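Local coordinates for protein probable phenazine-specific methyltransferase (Pseudomonas aeruginosa, PDB 2IP2) that methylates phenazine-1-carboxylate with S-adenosyl-L-methionine to give 5-methylphenazine-1-carboxylate, a step in the biosynthesis of the virulence-associated pigment pyocyanin, at residues Gly179-Ala184 with Ile236-Arg241. Numbering follows the deposited sequence.
Sequences GELTKA and IYLLSR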
loop_
_atom_site.group_PDB
_atom_site.type_symbol
_atom_site.label_atom_id
_atom_site.label_comp_id
_atom_site.label_asym_id
_atom_site.label_seq_id
_atom_site.Cartn_x
_atom_site.Cartn_y
_atom_site.Cartn_z
ATOM N N GLY A 179 -8.164 22.004 20.262
ATOM C CA GLY A 179 -8.450 21.653 21.650
ATOM C C GLY A 179 -8.796 20.221 21.978
ATOM O O GLY A 179 -9.360 19.954 23.044
ATOM N N GLU A 180 -8.476 19.271 21.094
ATOM C CA GLU A 180 -8.914 17.888 21.349
ATOM C C GLU A 180 -8.310 17.262 22.600
ATOM O O GLU A 180 -8.972 16.483 23.273
ATOM C CB GLU A 180 -8.651 16.988 20.123
ATOM C CG GLU A 180 -9.556 17.371 18.918
ATOM C CD GLU A 180 -11.058 17.072 19.168
ATOM O OE1 GLU A 180 -11.391 15.976 19.660
ATOM O OE2 GLU A 180 -11.911 17.898 18.812
ATOM N N LEU A 181 -7.048 17.587 22.886
ATOM C CA LEU A 181 -6.375 17.042 24.077
ATOM C C LEU A 181 -7.020 17.543 25.367
ATOM O O LEU A 181 -7.371 16.751 26.279
ATOM C CB LEU A 181 -4.873 17.369 24.053
ATOM C CG LEU A 181 -4.021 16.961 25.253
ATOM C CD1 LEU A 181 -4.241 15.477 25.702
ATOM C CD2 LEU A 181 -2.519 17.258 24.984
ATOM N N THR A 182 -7.239 18.849 25.417
ATOM C CA THR A 182 -7.954 19.451 26.550
ATOM C C THR A 182 -9.340 18.797 26.711
ATOM O O THR A 182 -9.727 18.409 27.820
ATOM C CB THR A 182 -8.080 20.968 26.333
ATOM O OG1 THR A 182 -6.769 21.554 26.463
ATOM C CG2 THR A 182 -9.003 21.604 27.370
ATOM N N LYS A 183 -10.062 18.635 25.603
ATOM C CA LYS A 183 -11.390 18.047 25.693
ATOM C C LYS A 183 -11.357 16.584 26.169
ATOM O O LYS A 183 -12.143 16.223 27.032
ATOM C CB LYS A 183 -12.126 18.197 24.364
ATOM C CG LYS A 183 -13.335 17.302 24.213
ATOM C CD LYS A 183 -13.646 17.184 22.743
ATOM C CE LYS A 183 -14.142 18.515 22.206
ATOM N NZ LYS A 183 -15.645 18.503 22.115
ATOM N N ALA A 184 -10.440 15.764 25.626
ATOM C CA ALA A 184 -10.212 14.392 26.100
ATOM C C ALA A 184 -9.953 14.379 27.627
ATOM O O ALA A 184 -10.571 13.586 28.390
ATOM C CB ALA A 184 -9.041 13.734 25.337
ATOM N N ILE A 236 0.354 20.313 35.463
ATOM C CA ILE A 236 0.762 19.531 34.279
ATOM C C ILE A 236 0.781 20.471 33.042
ATOM O O ILE A 236 -0.248 21.104 32.731
ATOM C CB ILE A 236 -0.200 18.343 34.045
ATOM C CG1 ILE A 236 -0.161 17.378 35.233
ATOM C CG2 ILE A 236 0.195 17.608 32.741
ATOM C CD1 ILE A 236 -1.360 16.450 35.352
ATOM N N TYR A 237 1.930 20.553 32.370
ATOM C CA TYR A 237 2.119 21.355 31.127
ATOM C C TYR A 237 2.249 20.371 29.966
ATOM O O TYR A 237 3.237 19.656 29.866
ATOM C CB TYR A 237 3.376 22.227 31.204
ATOM C CG TYR A 237 3.077 23.429 32.097
ATOM C CD1 TYR A 237 2.938 23.271 33.487
ATOM C CD2 TYR A 237 2.900 24.701 31.534
ATOM C CE1 TYR A 237 2.613 24.393 34.285
ATOM C CE2 TYR A 237 2.592 25.808 32.329
ATOM C CZ TYR A 237 2.449 25.636 33.701
ATOM O OH TYR A 237 2.100 26.740 34.485
ATOM N N LEU A 238 1.241 20.382 29.102
ATOM C CA LEU A 238 1.140 19.432 27.968
ATOM C C LEU A 238 1.693 20.140 26.762
ATOM O O LEU A 238 1.226 21.241 26.418
ATOM C CB LEU A 238 -0.337 19.150 27.755
ATOM C CG LEU A 238 -1.060 18.550 28.951
ATOM C CD1 LEU A 238 -2.560 18.847 28.803
ATOM C CD2 LEU A 238 -0.684 17.094 29.201
ATOM N N LEU A 239 2.689 19.514 26.118
ATOM C CA LEU A 239 3.363 19.995 24.926
ATOM C C LEU A 239 3.104 18.947 23.829
ATOM O O LEU A 239 3.882 18.021 23.678
ATOM C CB LEU A 239 4.904 20.117 25.189
ATOM C CG LEU A 239 5.399 21.459 25.762
ATOM C CD1 LEU A 239 4.571 21.911 26.975
ATOM C CD2 LEU A 239 6.922 21.422 26.105
ATOM N N SER A 240 1.962 19.067 23.139
ATOM C CA SER A 240 1.510 18.015 22.220
ATOM C C SER A 240 1.799 18.483 20.826
ATOM O O SER A 240 1.290 19.535 20.390
ATOM C CB SER A 240 0.009 17.745 22.402
ATOM O OG SER A 240 -0.532 16.865 21.409
ATOM N N ARG A 241 2.631 17.721 20.128
ATOM C CA ARG A 241 2.976 18.042 18.751
ATOM C C ARG A 241 3.395 19.505 18.608
ATOM O O ARG A 241 2.966 20.173 17.681
ATOM C CB ARG A 241 1.780 17.750 17.829
ATOM C CG ARG A 241 1.388 16.311 17.810
ATOM C CD ARG A 241 0.600 15.961 16.534
ATOM N NE ARG A 241 -0.846 15.810 16.766
ATOM C CZ ARG A 241 -1.410 14.738 17.331
ATOM N NH1 ARG A 241 -0.648 13.724 17.745
ATOM N NH2 ARG A 241 -2.739 14.671 17.490
#
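No flat side-chain group takes part between the two segments where Leu181 meets Leu238 and Ser240, although Phe157 of helix 154-163 touches Ser240 and Phe171 of strand 170-174 touches Leu238; the contact is made by aliphatic carbon, with one methyl at its centre. CD2 of Leu181 lies 3.6 Å from CB of Ser240 and 4.0 Å from CB of Leu238, reaching two alternate residues on the same face of strand 236-240. CG of Leu181 stands anti to the backbone N (chi1 176°), which extends the side chain from the first turn of helix 180-188 towards the sheet. Leu238 also approaches with its CD1, 4.1 Å from Leu181 CD2, and the two leucine side chains meet at a slant. Ser240 presents mainly its methylene carbon, while its OG remains 4.1 Å from the same methyl.

The helix follows strand 170-174 through the glycine-rich turn of the Rossmann-like methyltransferase fold, with Gly179 as N-cap. Leu181 touches Asp173 of that strand as well as its parallel neighbour 236-240, and also packs on Ile160 and Ile271. Strand 236-240 leads directly into Arg241, predicted to bind S-adenosyl-L-methionine.

With no hydrogen bond across the segments, the contact rests on apolar packing, probably by dispersion and exclusion of water, over a modest 139 Å² of buried surface, and the apolar core reaches the serine methylene next to the predicted cofactor-binding residue.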